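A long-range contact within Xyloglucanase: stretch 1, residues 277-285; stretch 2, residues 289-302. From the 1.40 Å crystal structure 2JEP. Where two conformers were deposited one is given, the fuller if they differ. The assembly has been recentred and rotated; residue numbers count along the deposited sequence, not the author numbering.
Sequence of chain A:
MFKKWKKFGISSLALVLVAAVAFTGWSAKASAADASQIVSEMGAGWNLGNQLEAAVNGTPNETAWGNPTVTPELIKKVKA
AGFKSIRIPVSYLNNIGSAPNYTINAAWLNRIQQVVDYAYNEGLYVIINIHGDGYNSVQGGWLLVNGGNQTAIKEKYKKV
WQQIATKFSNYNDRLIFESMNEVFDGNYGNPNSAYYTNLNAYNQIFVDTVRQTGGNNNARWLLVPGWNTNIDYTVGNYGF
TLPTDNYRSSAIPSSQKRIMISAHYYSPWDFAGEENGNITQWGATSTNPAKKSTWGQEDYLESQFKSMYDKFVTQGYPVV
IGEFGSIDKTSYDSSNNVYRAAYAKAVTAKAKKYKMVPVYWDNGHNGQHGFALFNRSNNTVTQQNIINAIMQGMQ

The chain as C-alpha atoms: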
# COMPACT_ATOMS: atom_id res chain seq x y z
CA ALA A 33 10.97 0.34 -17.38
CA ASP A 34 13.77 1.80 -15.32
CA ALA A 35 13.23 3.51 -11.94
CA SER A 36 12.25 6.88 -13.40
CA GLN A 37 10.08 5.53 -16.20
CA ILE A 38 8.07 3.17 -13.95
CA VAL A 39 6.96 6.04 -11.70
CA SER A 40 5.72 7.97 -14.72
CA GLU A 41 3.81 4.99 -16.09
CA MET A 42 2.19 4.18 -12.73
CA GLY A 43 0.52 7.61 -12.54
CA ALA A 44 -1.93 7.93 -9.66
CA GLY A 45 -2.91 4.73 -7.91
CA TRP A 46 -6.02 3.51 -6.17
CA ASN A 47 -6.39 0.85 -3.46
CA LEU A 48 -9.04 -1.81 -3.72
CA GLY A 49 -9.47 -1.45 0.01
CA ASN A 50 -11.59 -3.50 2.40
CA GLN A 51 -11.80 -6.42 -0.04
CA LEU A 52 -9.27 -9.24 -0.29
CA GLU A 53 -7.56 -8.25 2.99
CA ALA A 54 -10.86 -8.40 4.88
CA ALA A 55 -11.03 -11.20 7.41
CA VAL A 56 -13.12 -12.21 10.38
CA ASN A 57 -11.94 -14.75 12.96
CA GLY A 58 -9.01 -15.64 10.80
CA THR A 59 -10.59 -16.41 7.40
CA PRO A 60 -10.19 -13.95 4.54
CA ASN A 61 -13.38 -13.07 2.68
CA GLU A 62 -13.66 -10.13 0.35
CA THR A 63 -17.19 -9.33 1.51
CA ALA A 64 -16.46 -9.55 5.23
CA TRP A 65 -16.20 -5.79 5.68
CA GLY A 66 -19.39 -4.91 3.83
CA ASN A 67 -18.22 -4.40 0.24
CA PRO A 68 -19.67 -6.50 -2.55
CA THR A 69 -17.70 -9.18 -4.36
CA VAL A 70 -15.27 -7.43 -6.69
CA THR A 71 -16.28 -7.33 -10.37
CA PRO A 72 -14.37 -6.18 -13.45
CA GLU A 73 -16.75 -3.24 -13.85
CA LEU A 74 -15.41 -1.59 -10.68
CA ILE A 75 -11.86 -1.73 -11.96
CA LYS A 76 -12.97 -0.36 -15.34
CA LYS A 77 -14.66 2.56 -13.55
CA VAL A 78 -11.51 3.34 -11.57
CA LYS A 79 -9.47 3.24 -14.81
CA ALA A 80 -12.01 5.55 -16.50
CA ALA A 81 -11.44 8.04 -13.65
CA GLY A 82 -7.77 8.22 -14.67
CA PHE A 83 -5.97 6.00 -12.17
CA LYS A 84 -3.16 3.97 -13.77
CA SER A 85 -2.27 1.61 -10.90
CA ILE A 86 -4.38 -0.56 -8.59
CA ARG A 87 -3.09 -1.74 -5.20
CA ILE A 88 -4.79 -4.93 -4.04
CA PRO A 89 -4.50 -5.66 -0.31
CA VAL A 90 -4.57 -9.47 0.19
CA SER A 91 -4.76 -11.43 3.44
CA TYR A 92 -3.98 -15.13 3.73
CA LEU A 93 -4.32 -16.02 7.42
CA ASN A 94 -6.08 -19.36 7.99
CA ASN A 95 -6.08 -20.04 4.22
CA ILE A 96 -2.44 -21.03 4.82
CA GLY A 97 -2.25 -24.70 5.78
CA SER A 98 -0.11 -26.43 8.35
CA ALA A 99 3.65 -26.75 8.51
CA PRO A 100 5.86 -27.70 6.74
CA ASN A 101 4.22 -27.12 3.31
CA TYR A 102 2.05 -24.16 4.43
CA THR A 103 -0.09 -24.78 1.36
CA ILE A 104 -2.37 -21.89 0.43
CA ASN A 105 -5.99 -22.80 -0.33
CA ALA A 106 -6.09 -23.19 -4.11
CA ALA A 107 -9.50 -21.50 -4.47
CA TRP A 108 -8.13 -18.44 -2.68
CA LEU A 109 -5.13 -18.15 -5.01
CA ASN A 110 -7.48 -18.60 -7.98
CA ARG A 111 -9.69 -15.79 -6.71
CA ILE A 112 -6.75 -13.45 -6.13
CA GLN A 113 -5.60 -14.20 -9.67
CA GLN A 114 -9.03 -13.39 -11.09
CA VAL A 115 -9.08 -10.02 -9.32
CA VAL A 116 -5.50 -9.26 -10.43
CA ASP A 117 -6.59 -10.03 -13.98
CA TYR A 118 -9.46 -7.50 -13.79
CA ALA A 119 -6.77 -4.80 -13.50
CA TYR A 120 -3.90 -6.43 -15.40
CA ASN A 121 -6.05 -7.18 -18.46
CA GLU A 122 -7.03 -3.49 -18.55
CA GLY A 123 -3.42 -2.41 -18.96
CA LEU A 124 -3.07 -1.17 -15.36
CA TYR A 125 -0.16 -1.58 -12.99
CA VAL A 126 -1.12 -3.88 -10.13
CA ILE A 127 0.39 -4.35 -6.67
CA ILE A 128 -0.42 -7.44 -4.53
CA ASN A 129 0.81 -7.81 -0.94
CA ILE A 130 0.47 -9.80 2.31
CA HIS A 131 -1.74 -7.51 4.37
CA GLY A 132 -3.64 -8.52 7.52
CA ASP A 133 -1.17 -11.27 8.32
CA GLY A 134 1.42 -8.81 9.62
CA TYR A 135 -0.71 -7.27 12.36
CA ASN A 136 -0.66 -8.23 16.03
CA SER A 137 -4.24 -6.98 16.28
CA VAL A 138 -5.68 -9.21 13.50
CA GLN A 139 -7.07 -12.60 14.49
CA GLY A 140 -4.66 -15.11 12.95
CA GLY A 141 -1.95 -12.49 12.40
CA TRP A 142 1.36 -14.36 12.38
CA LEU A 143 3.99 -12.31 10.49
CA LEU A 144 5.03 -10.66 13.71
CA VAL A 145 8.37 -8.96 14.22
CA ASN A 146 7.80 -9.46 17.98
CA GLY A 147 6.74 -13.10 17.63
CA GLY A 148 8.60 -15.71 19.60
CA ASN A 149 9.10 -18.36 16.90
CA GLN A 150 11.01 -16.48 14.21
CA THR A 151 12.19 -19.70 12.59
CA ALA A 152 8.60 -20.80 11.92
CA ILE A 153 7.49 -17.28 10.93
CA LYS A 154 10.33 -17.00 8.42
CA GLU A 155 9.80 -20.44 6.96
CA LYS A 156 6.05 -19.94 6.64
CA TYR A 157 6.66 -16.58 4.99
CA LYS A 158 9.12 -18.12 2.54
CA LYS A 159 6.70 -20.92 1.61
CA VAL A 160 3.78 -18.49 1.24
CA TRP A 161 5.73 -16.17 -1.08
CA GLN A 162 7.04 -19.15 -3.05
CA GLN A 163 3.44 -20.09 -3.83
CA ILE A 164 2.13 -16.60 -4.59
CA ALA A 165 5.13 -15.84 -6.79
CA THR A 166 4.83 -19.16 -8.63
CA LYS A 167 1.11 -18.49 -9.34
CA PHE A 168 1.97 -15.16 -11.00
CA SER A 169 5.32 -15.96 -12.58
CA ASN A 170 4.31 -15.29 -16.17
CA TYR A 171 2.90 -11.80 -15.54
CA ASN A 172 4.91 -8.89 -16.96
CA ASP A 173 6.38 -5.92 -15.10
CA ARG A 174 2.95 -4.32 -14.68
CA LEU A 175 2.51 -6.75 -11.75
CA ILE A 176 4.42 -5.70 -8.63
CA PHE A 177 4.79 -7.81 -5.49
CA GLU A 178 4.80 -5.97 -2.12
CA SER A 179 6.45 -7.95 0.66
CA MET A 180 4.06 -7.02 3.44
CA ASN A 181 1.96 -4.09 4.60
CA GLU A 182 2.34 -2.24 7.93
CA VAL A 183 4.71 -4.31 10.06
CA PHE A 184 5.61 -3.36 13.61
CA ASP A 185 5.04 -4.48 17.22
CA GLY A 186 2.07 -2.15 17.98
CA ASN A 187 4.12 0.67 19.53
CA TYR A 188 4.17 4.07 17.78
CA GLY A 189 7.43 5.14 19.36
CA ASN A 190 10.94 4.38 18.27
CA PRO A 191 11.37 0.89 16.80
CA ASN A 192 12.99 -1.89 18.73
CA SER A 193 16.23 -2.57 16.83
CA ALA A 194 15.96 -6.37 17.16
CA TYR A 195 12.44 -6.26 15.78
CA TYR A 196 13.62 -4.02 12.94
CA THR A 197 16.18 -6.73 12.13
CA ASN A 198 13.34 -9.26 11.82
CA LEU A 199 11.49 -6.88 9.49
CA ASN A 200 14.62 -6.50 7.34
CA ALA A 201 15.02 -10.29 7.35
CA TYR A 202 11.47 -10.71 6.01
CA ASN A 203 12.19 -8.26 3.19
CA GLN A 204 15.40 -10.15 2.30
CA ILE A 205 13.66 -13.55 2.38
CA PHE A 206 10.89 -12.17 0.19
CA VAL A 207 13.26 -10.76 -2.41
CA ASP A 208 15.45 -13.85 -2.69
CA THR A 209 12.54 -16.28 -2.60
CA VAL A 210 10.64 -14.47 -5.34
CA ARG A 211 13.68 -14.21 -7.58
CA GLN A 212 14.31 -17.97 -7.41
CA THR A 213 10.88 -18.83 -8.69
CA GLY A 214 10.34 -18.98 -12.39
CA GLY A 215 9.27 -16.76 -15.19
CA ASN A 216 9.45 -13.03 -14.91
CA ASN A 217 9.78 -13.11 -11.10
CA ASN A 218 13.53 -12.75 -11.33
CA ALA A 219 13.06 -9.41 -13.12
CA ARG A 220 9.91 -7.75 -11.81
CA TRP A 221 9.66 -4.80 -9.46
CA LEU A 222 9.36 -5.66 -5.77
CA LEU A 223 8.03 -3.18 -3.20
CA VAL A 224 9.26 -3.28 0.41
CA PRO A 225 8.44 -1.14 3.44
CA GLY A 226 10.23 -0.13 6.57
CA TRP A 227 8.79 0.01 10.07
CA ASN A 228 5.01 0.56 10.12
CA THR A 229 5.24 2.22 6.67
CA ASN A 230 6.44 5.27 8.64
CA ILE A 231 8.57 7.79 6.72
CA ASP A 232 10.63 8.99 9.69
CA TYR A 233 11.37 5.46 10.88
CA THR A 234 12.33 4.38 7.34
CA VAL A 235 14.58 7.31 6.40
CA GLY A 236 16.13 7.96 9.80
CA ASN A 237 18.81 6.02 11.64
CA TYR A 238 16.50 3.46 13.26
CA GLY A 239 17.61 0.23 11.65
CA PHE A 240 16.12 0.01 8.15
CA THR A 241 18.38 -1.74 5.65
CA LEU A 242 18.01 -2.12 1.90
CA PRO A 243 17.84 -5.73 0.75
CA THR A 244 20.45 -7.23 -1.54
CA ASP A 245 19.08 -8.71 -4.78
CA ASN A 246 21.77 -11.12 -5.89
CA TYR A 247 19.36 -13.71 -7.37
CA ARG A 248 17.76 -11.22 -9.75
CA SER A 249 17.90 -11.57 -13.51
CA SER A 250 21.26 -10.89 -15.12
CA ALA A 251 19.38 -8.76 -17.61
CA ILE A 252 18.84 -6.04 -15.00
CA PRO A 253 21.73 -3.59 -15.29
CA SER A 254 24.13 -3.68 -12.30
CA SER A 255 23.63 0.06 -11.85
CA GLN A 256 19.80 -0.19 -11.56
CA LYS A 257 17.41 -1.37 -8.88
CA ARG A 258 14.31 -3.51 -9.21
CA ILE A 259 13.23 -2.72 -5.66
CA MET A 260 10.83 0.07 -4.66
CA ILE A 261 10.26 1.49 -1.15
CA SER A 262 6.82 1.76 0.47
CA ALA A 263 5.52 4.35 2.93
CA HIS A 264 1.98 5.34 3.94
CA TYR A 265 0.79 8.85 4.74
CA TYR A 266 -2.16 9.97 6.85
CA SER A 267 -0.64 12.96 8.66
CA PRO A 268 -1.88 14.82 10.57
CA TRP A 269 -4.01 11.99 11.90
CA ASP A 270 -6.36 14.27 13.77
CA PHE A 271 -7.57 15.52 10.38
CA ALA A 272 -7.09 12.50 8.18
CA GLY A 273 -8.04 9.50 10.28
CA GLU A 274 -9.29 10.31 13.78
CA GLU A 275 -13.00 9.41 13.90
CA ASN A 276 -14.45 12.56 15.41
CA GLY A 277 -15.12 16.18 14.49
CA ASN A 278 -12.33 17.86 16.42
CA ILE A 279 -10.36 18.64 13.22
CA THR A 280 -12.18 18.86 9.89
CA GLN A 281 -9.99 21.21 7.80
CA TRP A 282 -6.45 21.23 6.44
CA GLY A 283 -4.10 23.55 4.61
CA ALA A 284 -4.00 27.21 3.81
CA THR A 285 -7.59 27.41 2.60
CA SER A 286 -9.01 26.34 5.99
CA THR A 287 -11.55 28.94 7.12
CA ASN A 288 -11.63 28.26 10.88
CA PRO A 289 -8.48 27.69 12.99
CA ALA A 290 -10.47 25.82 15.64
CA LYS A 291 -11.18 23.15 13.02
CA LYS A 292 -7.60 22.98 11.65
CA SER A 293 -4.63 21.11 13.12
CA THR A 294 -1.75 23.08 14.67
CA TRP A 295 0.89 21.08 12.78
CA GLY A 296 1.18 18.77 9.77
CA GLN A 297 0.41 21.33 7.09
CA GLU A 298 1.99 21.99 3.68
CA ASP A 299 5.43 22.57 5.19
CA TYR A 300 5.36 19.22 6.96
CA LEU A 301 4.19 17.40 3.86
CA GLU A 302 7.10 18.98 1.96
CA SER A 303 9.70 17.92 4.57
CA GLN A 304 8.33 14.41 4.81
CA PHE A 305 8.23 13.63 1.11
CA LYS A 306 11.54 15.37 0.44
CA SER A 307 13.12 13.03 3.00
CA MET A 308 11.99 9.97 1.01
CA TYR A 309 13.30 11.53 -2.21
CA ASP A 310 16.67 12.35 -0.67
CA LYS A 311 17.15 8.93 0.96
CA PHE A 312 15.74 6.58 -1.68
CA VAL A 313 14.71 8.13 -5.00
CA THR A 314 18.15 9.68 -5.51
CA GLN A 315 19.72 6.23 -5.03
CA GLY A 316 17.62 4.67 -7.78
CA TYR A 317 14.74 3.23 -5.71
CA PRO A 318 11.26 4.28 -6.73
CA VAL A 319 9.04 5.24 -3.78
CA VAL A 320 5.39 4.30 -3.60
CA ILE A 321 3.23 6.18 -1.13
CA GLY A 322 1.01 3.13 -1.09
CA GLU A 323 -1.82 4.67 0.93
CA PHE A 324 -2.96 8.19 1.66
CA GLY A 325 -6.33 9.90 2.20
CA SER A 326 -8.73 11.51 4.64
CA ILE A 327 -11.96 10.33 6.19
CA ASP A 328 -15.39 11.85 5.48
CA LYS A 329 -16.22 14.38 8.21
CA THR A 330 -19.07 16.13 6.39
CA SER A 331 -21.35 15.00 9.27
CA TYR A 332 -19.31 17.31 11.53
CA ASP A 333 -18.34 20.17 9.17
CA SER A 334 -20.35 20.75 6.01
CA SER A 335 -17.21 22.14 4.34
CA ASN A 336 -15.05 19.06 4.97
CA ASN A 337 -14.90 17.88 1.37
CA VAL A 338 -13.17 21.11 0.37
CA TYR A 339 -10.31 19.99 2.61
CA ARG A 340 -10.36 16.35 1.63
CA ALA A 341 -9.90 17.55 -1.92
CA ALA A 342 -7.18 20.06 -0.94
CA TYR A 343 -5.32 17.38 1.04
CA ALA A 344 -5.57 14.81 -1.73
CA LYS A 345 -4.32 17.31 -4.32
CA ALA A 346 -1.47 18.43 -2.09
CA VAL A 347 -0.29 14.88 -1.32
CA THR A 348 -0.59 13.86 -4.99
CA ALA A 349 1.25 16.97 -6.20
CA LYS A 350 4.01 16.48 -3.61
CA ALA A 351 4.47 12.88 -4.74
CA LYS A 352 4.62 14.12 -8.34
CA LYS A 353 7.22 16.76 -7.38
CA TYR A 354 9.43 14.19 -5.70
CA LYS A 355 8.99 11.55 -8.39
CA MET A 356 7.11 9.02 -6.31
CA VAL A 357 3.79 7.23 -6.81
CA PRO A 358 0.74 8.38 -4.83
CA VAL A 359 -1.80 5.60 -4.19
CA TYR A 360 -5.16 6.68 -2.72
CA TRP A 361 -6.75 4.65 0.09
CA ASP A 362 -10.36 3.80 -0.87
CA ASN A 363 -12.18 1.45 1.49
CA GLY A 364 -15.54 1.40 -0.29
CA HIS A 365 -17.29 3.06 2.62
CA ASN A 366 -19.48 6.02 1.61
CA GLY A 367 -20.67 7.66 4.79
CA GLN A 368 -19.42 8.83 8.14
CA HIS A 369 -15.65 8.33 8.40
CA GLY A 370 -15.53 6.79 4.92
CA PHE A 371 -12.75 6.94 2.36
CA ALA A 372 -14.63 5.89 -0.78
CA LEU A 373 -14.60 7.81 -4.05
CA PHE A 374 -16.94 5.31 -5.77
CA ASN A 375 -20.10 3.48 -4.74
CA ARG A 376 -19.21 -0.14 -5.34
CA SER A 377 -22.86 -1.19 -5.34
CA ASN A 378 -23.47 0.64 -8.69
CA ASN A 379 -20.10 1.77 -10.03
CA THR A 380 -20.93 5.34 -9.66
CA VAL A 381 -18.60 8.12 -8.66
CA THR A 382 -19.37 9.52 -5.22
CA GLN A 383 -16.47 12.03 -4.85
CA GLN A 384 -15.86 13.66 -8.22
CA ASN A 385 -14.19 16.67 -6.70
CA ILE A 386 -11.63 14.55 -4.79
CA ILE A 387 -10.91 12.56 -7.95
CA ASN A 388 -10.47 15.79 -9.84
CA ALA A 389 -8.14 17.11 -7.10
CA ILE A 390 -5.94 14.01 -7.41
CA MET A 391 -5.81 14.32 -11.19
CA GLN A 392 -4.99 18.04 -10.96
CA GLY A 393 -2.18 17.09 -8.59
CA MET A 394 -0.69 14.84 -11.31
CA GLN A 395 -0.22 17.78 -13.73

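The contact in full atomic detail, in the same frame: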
# COMPACT_ATOMS: atom_id res chain seq x y z
N GLY A 277 -15.07 14.88 15.15
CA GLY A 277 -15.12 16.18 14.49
C GLY A 277 -14.22 17.24 15.04
O GLY A 277 -14.38 18.41 14.70
N ASN A 278 -13.22 16.84 15.82
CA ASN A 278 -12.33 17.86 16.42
C ASN A 278 -11.64 18.68 15.32
O ASN A 278 -11.56 19.91 15.41
CB ASN A 278 -11.26 17.23 17.31
CG ASN A 278 -11.82 16.50 18.52
OD1 ASN A 278 -12.98 16.69 18.90
ND2 ASN A 278 -10.95 15.70 19.17
N ILE A 279 -11.12 18.01 14.30
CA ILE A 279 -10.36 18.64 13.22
C ILE A 279 -10.98 18.17 11.90
O ILE A 279 -11.00 16.97 11.59
CB ILE A 279 -8.87 18.24 13.27
CG1 ILE A 279 -8.23 18.64 14.60
CG2 ILE A 279 -8.12 18.85 12.08
CD1 ILE A 279 -8.22 20.15 14.93
N THR A 280 -11.46 19.14 11.12
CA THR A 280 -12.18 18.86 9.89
C THR A 280 -11.64 19.63 8.67
O THR A 280 -12.20 19.52 7.59
CB THR A 280 -13.66 19.20 10.09
OG1 THR A 280 -13.75 20.56 10.53
CG2 THR A 280 -14.32 18.27 11.12
N GLN A 281 -10.55 20.39 8.86
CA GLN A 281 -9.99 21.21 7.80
C GLN A 281 -8.48 21.05 7.79
O GLN A 281 -7.89 20.65 8.78
CB GLN A 281 -10.37 22.69 8.00
CG GLN A 281 -11.87 22.88 8.29
CD GLN A 281 -12.30 24.31 8.28
OE1 GLN A 281 -11.49 25.25 8.17
NE2 GLN A 281 -13.60 24.50 8.40
N TRP A 282 -7.88 21.38 6.66
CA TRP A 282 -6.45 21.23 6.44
C TRP A 282 -5.99 22.22 5.38
O TRP A 282 -6.68 22.45 4.40
CB TRP A 282 -6.14 19.79 5.95
CG TRP A 282 -4.67 19.53 5.77
CD1 TRP A 282 -3.80 19.09 6.74
CD2 TRP A 282 -3.89 19.74 4.60
NE1 TRP A 282 -2.54 19.01 6.22
CE2 TRP A 282 -2.56 19.43 4.92
CE3 TRP A 282 -4.18 20.19 3.30
CZ2 TRP A 282 -1.54 19.50 3.99
CZ3 TRP A 282 -3.16 20.28 2.40
CH2 TRP A 282 -1.85 19.95 2.75
N GLY A 283 -4.78 22.73 5.58
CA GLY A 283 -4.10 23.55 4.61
C GLY A 283 -4.52 25.00 4.65
O GLY A 283 -5.39 25.42 5.41
N ALA A 284 -3.88 25.76 3.77
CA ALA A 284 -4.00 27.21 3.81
C ALA A 284 -5.41 27.72 3.60
O ALA A 284 -5.73 28.80 4.08
CB ALA A 284 -3.07 27.84 2.76
N THR A 285 -6.24 26.95 2.89
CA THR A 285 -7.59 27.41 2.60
C THR A 285 -8.60 27.11 3.72
O THR A 285 -9.76 27.50 3.61
CB THR A 285 -8.13 26.88 1.28
OG1 THR A 285 -8.37 25.47 1.38
CG2 THR A 285 -7.16 27.20 0.11
N PRO A 289 -9.65 28.34 12.39
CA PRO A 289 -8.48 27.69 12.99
C PRO A 289 -8.85 26.66 14.05
O PRO A 289 -8.04 25.76 14.32
CB PRO A 289 -7.72 28.87 13.62
CG PRO A 289 -8.77 29.88 13.93
CD PRO A 289 -9.75 29.76 12.79
N ALA A 290 -10.03 26.78 14.65
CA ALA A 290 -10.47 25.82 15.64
C ALA A 290 -10.77 24.45 15.04
O ALA A 290 -10.85 23.45 15.77
CB ALA A 290 -11.68 26.34 16.38
N LYS A 291 -10.89 24.40 13.72
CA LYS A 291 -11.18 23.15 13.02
C LYS A 291 -9.99 22.64 12.21
O LYS A 291 -10.12 21.69 11.44
CB LYS A 291 -12.42 23.34 12.14
CG LYS A 291 -13.63 23.83 12.94
CD LYS A 291 -14.88 23.98 12.05
CE LYS A 291 -16.08 24.53 12.79
NZ LYS A 291 -17.33 24.51 11.96
N LYS A 292 -8.82 23.26 12.40
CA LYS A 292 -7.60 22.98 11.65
C LYS A 292 -6.54 22.52 12.64
O LYS A 292 -6.46 23.04 13.76
CB LYS A 292 -7.13 24.26 10.96
CG LYS A 292 -5.94 24.10 10.05
CD LYS A 292 -5.46 25.47 9.54
CE LYS A 292 -4.43 25.33 8.46
NZ LYS A 292 -3.92 26.66 7.96
N SER A 293 -5.71 21.55 12.25
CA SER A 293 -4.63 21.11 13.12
C SER A 293 -3.65 22.26 13.37
O SER A 293 -3.64 23.26 12.65
CB SER A 293 -3.87 19.94 12.48
OG SER A 293 -4.74 18.93 12.03
N THR A 294 -2.79 22.09 14.36
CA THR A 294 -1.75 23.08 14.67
C THR A 294 -0.40 22.71 14.07
O THR A 294 0.57 23.45 14.23
CB THR A 294 -1.62 23.28 16.17
OG1 THR A 294 -1.43 22.01 16.79
CG2 THR A 294 -2.87 23.95 16.73
N TRP A 295 -0.34 21.58 13.36
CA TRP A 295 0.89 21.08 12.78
C TRP A 295 0.47 20.21 11.56
O TRP A 295 -0.71 20.03 11.29
CB TRP A 295 1.70 20.26 13.80
CG TRP A 295 1.02 18.95 14.13
CD1 TRP A 295 -0.03 18.78 14.97
CD2 TRP A 295 1.30 17.65 13.57
NE1 TRP A 295 -0.42 17.46 14.98
CE2 TRP A 295 0.39 16.75 14.13
CE3 TRP A 295 2.25 17.17 12.66
CZ2 TRP A 295 0.37 15.38 13.82
CZ3 TRP A 295 2.22 15.83 12.34
CH2 TRP A 295 1.29 14.94 12.92
N GLY A 296 1.46 19.73 10.82
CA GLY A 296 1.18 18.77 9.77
C GLY A 296 0.64 19.36 8.48
O GLY A 296 -0.00 18.66 7.69
N GLN A 297 0.95 20.62 8.23
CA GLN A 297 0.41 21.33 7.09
C GLN A 297 1.33 21.19 5.89
O GLN A 297 2.13 20.24 5.82
CB GLN A 297 0.14 22.78 7.46
CG GLN A 297 -0.76 22.87 8.68
CD GLN A 297 -2.14 22.26 8.45
OE1 GLN A 297 -2.85 22.65 7.50
NE2 GLN A 297 -2.53 21.29 9.28
N GLU A 298 1.25 22.12 4.94
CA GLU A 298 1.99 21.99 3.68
C GLU A 298 3.49 21.89 3.90
O GLU A 298 4.18 21.18 3.15
CB GLU A 298 1.69 23.22 2.80
CG GLU A 298 0.26 23.32 2.25
CD GLU A 298 -0.71 24.10 3.12
OE1 GLU A 298 -0.54 24.19 4.36
OE2 GLU A 298 -1.68 24.64 2.52
N ASP A 299 4.00 22.62 4.88
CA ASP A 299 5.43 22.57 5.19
C ASP A 299 5.90 21.20 5.66
O ASP A 299 6.99 20.74 5.29
CB ASP A 299 5.85 23.69 6.17
CG ASP A 299 4.96 23.80 7.44
OD1 ASP A 299 3.94 23.08 7.59
OD2 ASP A 299 5.31 24.63 8.33
N TYR A 300 5.07 20.57 6.47
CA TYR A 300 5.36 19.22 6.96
C TYR A 300 5.32 18.19 5.85
O TYR A 300 6.21 17.35 5.73
CB TYR A 300 4.38 18.88 8.08
CG TYR A 300 4.64 17.54 8.70
CD1 TYR A 300 5.64 17.37 9.61
CD2 TYR A 300 3.86 16.45 8.39
CE1 TYR A 300 5.88 16.14 10.19
CE2 TYR A 300 4.10 15.20 8.95
CZ TYR A 300 5.09 15.06 9.86
OH TYR A 300 5.32 13.81 10.41
N LEU A 301 4.30 18.29 5.00
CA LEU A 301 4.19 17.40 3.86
C LEU A 301 5.44 17.52 2.98
O LEU A 301 6.00 16.50 2.54
CB LEU A 301 2.92 17.74 3.09
CG LEU A 301 2.71 17.08 1.73
CD1 LEU A 301 2.70 15.55 1.83
CD2 LEU A 301 1.43 17.59 1.11
N GLU A 302 5.86 18.75 2.72
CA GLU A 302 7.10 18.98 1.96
C GLU A 302 8.32 18.29 2.57
O GLU A 302 9.07 17.59 1.87
CB GLU A 302 7.31 20.49 1.81
CG GLU A 302 8.71 20.92 1.36
CD GLU A 302 9.11 20.47 -0.03
OE1 GLU A 302 8.23 20.31 -0.92
OE2 GLU A 302 10.34 20.27 -0.25
O HOH W 1 -11.60 21.63 17.20
O HOH W 2 -5.32 20.09 9.67
O HOH W 3 -6.01 28.46 7.10

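Stretch 1 has no regular helix or strand, and most of the hydrogen bonds across the contact run between a side chain and a backbone group. Trp-282 takes up the most area. Its CA-to-CB bond points away from the other stretch, yet chi1 t with chi2 at 87° brings the indole back, so that NE1 donates to Gly-296 O (3.0 Å, 162°) near the ring plane. Gln-297 OE1 lies over one ring face, and Leu-301 CD2 is 4.4 Å from Trp-282 CH2.

Gln-297, the N-cap residue, folds compactly (m, m, chi3 -55°), and its amide works at both ends: OE1 accepts from Gly-283 N at 2.7 Å, while NE2 donates to Trp-295 O at 3.0 Å. Next along, Glu-298 adopts an off-rotamer chi2 of 91°, with OE2 2.8 Å from Ala-284 N, which donates to it. Gly-283 suits this crowded turn: its phi is 83°, and an ideal CB would clash with Trp-282 CE3 at 2.8 Å.

Lys-292 likewise starts away, but its all-t chain returns NZ to Gly-283 O (3.2 Å, a weak bond). Lys-291 is different: its extended end leads away, while its carbonyl O accepts from both Thr-280 N and Gln-281 N, each at 2.9 Å. A water joins Gln-281 O, Ser-293 N and Gln-297 NE2, filling the gap between the backbones.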